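Long-range contact in HpcH/HpaI aldolase/citrate lyase family protein (Burkholderia cenocepacia, PDB 4MF4), which belongs to the HpcH/HpaI aldolase/citrate lyase family and folds as a TIM barrel, six copies of which make up the assembly: residues 30-42 against 65-77. Sequence-based numbering, arbitrary orientation.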
loop_
_atom_site.group_PDB
_atom_site.type_symbol
_atom_site.label_atom_id
_atom_site.label_comp_id
_atom_site.label_asym_id
_atom_site.label_seq_id
_atom_site.Cartn_x
_atom_site.Cartn_y
_atom_site.Cartn_z
ATOM N N LEU A 30 -17.256 13.263 14.795
ATOM C CA LEU A 30 -17.405 11.836 14.619
ATOM C C LEU A 30 -15.977 11.259 14.700
ATOM O O LEU A 30 -15.068 11.881 14.172
ATOM C CB LEU A 30 -18.000 11.625 13.229
ATOM C CG LEU A 30 -18.543 10.272 12.824
ATOM C CD1 LEU A 30 -19.741 9.844 13.717
ATOM C CD2 LEU A 30 -18.951 10.353 11.344
ATOM N N TRP A 31 -15.803 10.117 15.381
ATOM C CA TRP A 31 -14.552 9.392 15.469
ATOM C C TRP A 31 -14.360 8.545 14.217
ATOM O O TRP A 31 -15.297 7.829 13.796
ATOM C CB TRP A 31 -14.588 8.431 16.666
ATOM C CG TRP A 31 -13.320 8.329 17.375
ATOM C CD1 TRP A 31 -12.475 7.266 17.397
ATOM C CD2 TRP A 31 -12.744 9.333 18.218
ATOM N NE1 TRP A 31 -11.390 7.567 18.193
ATOM C CE2 TRP A 31 -11.537 8.830 18.696
ATOM C CE3 TRP A 31 -13.133 10.622 18.592
ATOM C CZ2 TRP A 31 -10.718 9.551 19.555
ATOM C CZ3 TRP A 31 -12.313 11.347 19.431
ATOM C CH2 TRP A 31 -11.118 10.818 19.904
ATOM N N LEU A 32 -13.166 8.636 13.621
ATOM C CA LEU A 32 -12.849 7.842 12.459
ATOM C C LEU A 32 -11.831 6.768 12.836
ATOM O O LEU A 32 -10.648 7.061 12.967
ATOM C CB LEU A 32 -12.304 8.697 11.313
ATOM C CG LEU A 32 -13.120 9.903 10.863
ATOM C CD1 LEU A 32 -12.386 10.604 9.732
ATOM C CD2 LEU A 32 -14.523 9.511 10.441
ATOM N N SER A 33 -12.334 5.540 12.991
ATOM C CA SER A 33 -11.570 4.327 13.339
ATOM C C SER A 33 -11.288 3.376 12.157
ATOM O O SER A 33 -10.373 2.545 12.239
ATOM C CB SER A 33 -12.353 3.495 14.367
ATOM O OG SER A 33 -12.674 4.274 15.508
ATOM N N LEU A 34 -12.051 3.476 11.066
ATOM C CA LEU A 34 -11.969 2.475 10.005
ATOM C C LEU A 34 -10.695 2.580 9.163
ATOM O O LEU A 34 -10.307 1.597 8.499
ATOM C CB LEU A 34 -13.207 2.536 9.078
ATOM C CG LEU A 34 -14.582 2.093 9.604
ATOM C CD1 LEU A 34 -15.660 2.574 8.611
ATOM C CD2 LEU A 34 -14.573 0.582 9.784
ATOM N N GLY A 35 -10.013 3.715 9.199
ATOM C CA GLY A 35 -8.761 3.856 8.453
ATOM C C GLY A 35 -8.893 3.922 6.944
ATOM O O GLY A 35 -7.964 3.565 6.208
ATOM N N SER A 36 -10.038 4.413 6.486
ATOM C CA SER A 36 -10.460 4.320 5.093
ATOM C C SER A 36 -10.541 5.706 4.478
ATOM O O SER A 36 -11.247 6.559 5.009
ATOM C CB SER A 36 -11.885 3.678 5.061
ATOM O OG SER A 36 -12.483 3.801 3.756
ATOM N N ASP A 37 -9.855 5.930 3.362
ATOM C CA ASP A 37 -9.932 7.244 2.651
ATOM C C ASP A 37 -11.345 7.518 2.115
ATOM O O ASP A 37 -11.878 8.607 2.233
ATOM C CB ASP A 37 -8.933 7.328 1.479
ATOM C CG ASP A 37 -7.492 7.270 1.912
ATOM O OD1 ASP A 37 -7.173 7.470 3.113
ATOM O OD2 ASP A 37 -6.663 7.027 1.011
ATOM N N SER A 38 -11.954 6.494 1.530
ATOM C CA SER A 38 -13.298 6.639 0.989
ATOM C C SER A 38 -14.300 6.941 2.102
ATOM O O SER A 38 -15.161 7.786 1.929
ATOM C CB SER A 38 -13.690 5.389 0.185
ATOM O OG SER A 38 -13.350 4.210 0.888
ATOM N N ALA A 39 -14.146 6.293 3.256
ATOM C CA ALA A 39 -15.048 6.515 4.386
ATOM C C ALA A 39 -14.896 7.931 4.905
ATOM O O ALA A 39 -15.898 8.572 5.228
ATOM C CB ALA A 39 -14.825 5.534 5.525
ATOM N N ALA A 40 -13.655 8.410 4.964
ATOM C CA ALA A 40 -13.374 9.777 5.459
ATOM C C ALA A 40 -13.965 10.816 4.505
ATOM O O ALA A 40 -14.547 11.847 4.951
ATOM C CB ALA A 40 -11.876 10.003 5.595
ATOM N N GLU A 41 -13.783 10.579 3.214
ATOM C CA GLU A 41 -14.321 11.489 2.209
ATOM C C GLU A 41 -15.839 11.462 2.229
ATOM O O GLU A 41 -16.486 12.531 2.276
ATOM C CB GLU A 41 -13.823 11.200 0.792
ATOM C CG GLU A 41 -14.210 12.335 -0.141
ATOM C CD GLU A 41 -13.650 12.255 -1.526
ATOM O OE1 GLU A 41 -12.949 11.273 -1.889
ATOM O OE2 GLU A 41 -13.927 13.237 -2.276
ATOM N N ALA A 42 -16.423 10.261 2.278
ATOM C CA ALA A 42 -17.889 10.178 2.447
ATOM C C ALA A 42 -18.381 10.939 3.697
ATOM O O ALA A 42 -19.289 11.762 3.624
ATOM C CB ALA A 42 -18.345 8.715 2.447
ATOM N N VAL A 65 -2.675 9.079 7.846
ATOM C CA VAL A 65 -3.189 10.362 8.308
ATOM C C VAL A 65 -3.240 11.363 7.160
ATOM O O VAL A 65 -4.259 12.024 6.934
ATOM C CB VAL A 65 -2.332 10.921 9.470
ATOM C CG1 VAL A 65 -2.657 12.397 9.705
ATOM C CG2 VAL A 65 -2.520 10.058 10.708
ATOM N N ALA A 66 -2.138 11.471 6.427
ATOM C CA ALA A 66 -2.082 12.354 5.270
ATOM C C ALA A 66 -3.161 12.020 4.200
ATOM O O ALA A 66 -3.762 12.905 3.649
ATOM C CB ALA A 66 -0.671 12.307 4.635
ATOM N N SER A 67 -3.363 10.736 3.929
ATOM C CA SER A 67 -4.335 10.301 2.937
ATOM C C SER A 67 -5.813 10.583 3.372
ATOM O O SER A 67 -6.665 10.921 2.527
ATOM C CB SER A 67 -4.100 8.823 2.624
ATOM O OG SER A 67 -2.805 8.645 2.037
ATOM N N GLN A 68 -6.093 10.454 4.667
ATOM C CA GLN A 68 -7.413 10.821 5.223
ATOM C C GLN A 68 -7.616 12.343 5.290
ATOM O O GLN A 68 -8.719 12.861 5.015
ATOM C CB GLN A 68 -7.685 10.168 6.547
ATOM C CG GLN A 68 -8.054 8.730 6.328
ATOM C CD GLN A 68 -7.982 7.932 7.601
ATOM O OE1 GLN A 68 -8.895 8.016 8.447
ATOM N NE2 GLN A 68 -6.924 7.138 7.741
ATOM N N LEU A 69 -6.577 13.070 5.637
ATOM C CA LEU A 69 -6.683 14.544 5.529
ATOM C C LEU A 69 -7.026 15.016 4.115
ATOM O O LEU A 69 -7.839 15.910 3.922
ATOM C CB LEU A 69 -5.425 15.227 6.072
ATOM C CG LEU A 69 -5.226 15.048 7.584
ATOM C CD1 LEU A 69 -3.861 15.664 7.948
ATOM C CD2 LEU A 69 -6.345 15.636 8.426
ATOM N N ARG A 70 -6.358 14.454 3.131
ATOM C CA ARG A 70 -6.545 14.812 1.747
ATOM C C ARG A 70 -7.930 14.430 1.385
ATOM O O ARG A 70 -8.624 15.185 0.692
ATOM C CB ARG A 70 -5.524 14.072 0.838
ATOM C CG ARG A 70 -4.173 14.721 0.735
ATOM C CD ARG A 70 -3.166 13.758 0.124
ATOM N NE ARG A 70 -1.957 14.492 0.013
ATOM C CZ ARG A 70 -0.756 14.029 0.284
ATOM N NH1 ARG A 70 -0.575 12.753 0.663
ATOM N NH2 ARG A 70 0.249 14.878 0.164
ATOM N N ALA A 71 -8.376 13.267 1.859
ATOM C CA ALA A 71 -9.678 12.763 1.462
ATOM C C ALA A 71 -10.817 13.662 2.009
ATOM O O ALA A 71 -11.774 13.956 1.321
ATOM C CB ALA A 71 -9.880 11.328 1.937
ATOM N N ILE A 72 -10.700 14.069 3.249
ATOM C CA ILE A 72 -11.642 15.018 3.854
ATOM C C ILE A 72 -11.560 16.382 3.122
ATOM O O ILE A 72 -12.583 16.959 2.778
ATOM C CB ILE A 72 -11.345 15.215 5.367
ATOM C CG1 ILE A 72 -11.707 13.963 6.184
ATOM C CG2 ILE A 72 -12.106 16.415 5.942
ATOM C CD1 ILE A 72 -10.994 13.919 7.516
ATOM N N ALA A 73 -10.345 16.897 2.878
ATOM C CA ALA A 73 -10.201 18.220 2.231
ATOM C C ALA A 73 -10.797 18.206 0.812
ATOM O O ALA A 73 -11.306 19.199 0.322
ATOM C CB ALA A 73 -8.747 18.669 2.172
ATOM N N ALA A 74 -10.747 17.049 0.179
ATOM C CA ALA A 74 -11.232 16.919 -1.160
ATOM C C ALA A 74 -12.714 17.141 -1.283
ATOM O O ALA A 74 -13.168 17.479 -2.384
ATOM C CB ALA A 74 -10.830 15.558 -1.758
ATOM N N ALA A 75 -13.473 16.952 -0.191
ATOM C CA ALA A 75 -14.910 17.172 -0.214
ATOM C C ALA A 75 -15.250 18.644 -0.276
ATOM O O ALA A 75 -16.383 18.956 -0.555
ATOM C CB ALA A 75 -15.617 16.541 0.991
ATOM N N HIS A 76 -14.315 19.525 0.060
ATOM C CA HIS A 76 -14.518 20.991 0.017
ATOM C C HIS A 76 -15.700 21.440 0.894
ATOM O O HIS A 76 -16.454 22.361 0.539
ATOM C CB HIS A 76 -14.743 21.493 -1.432
ATOM C CG HIS A 76 -13.509 21.530 -2.283
ATOM N ND1 HIS A 76 -12.808 20.393 -2.642
ATOM C CD2 HIS A 76 -12.883 22.562 -2.897
ATOM C CE1 HIS A 76 -11.796 20.722 -3.424
ATOM N NE2 HIS A 76 -11.812 22.033 -3.587
ATOM N N LEU A 77 -15.859 20.812 2.049
ATOM C CA LEU A 77 -16.976 21.118 2.918
ATOM C C LEU A 77 -16.425 21.553 4.272
ATOM O O LEU A 77 -15.225 21.563 4.454
ATOM C CB LEU A 77 -17.932 19.915 2.977
ATOM C CG LEU A 77 -18.834 19.779 1.713
ATOM C CD1 LEU A 77 -19.562 18.426 1.679
ATOM C CD2 LEU A 77 -19.861 20.895 1.602
HETATM O O HOH W 1 -9.583 6.301 10.514
HETATM O O HOH W 2 -5.969 5.589 5.036
HETATM O O HOH W 3 -11.261 7.050 7.668
#
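Helix 37-42 runs beside helix 65-73 at 34°, their axes approaching to 7.6 Å, with Asp37 level with Gln68 and Glu41 level with Ile72. They are the helices that follow the first two strands of a TIM barrel, 27-32 and 50-54, packed side by side on its outer wall. Small residues allow the closeness: the methyl of Ala71 sits against the carbonyl oxygen of Asp37 (CB to O 3.4 Å), and Ala40 CB lies 4.0 Å from Ile72 CG1. On the barrel side of the pair, Leu32 CD1 at the end of its strand reaches Ile72 CD1, joining the helix pair to the barrel. No direct hydrogen bond crosses between the segments; water carries the polar link. Gln68, extended beyond CG, reaches the loop before helix 37-42, its NE2 3.8 Å from Gly35 CA and hydrogen-bonded to Asn60. One water accepts from Gly35 N and lies 2.8 Å from Gln68 OE1, while another donates to both Gly35 O and Asp37 OD1. The Asp37 carboxylate, swung beside its own backbone N (chi1 -64°), rests on CB of Ser67; in the conformer given here, that residue's OG is hydrogen-bonded to Arg63 O. Ser36 OG caps the helix start, accepting from Ala39 N. At the far end Glu41 crosses past Ala71 to a neighbouring subunit, where OE1 forms salt bridges with Arg70 and Arg141 of that chain. A chi1 of -169° turns CG away from the backbone N and to 3.3 Å from Ala71 O, and OE2 stops 3.9 Å from Ala74 CB.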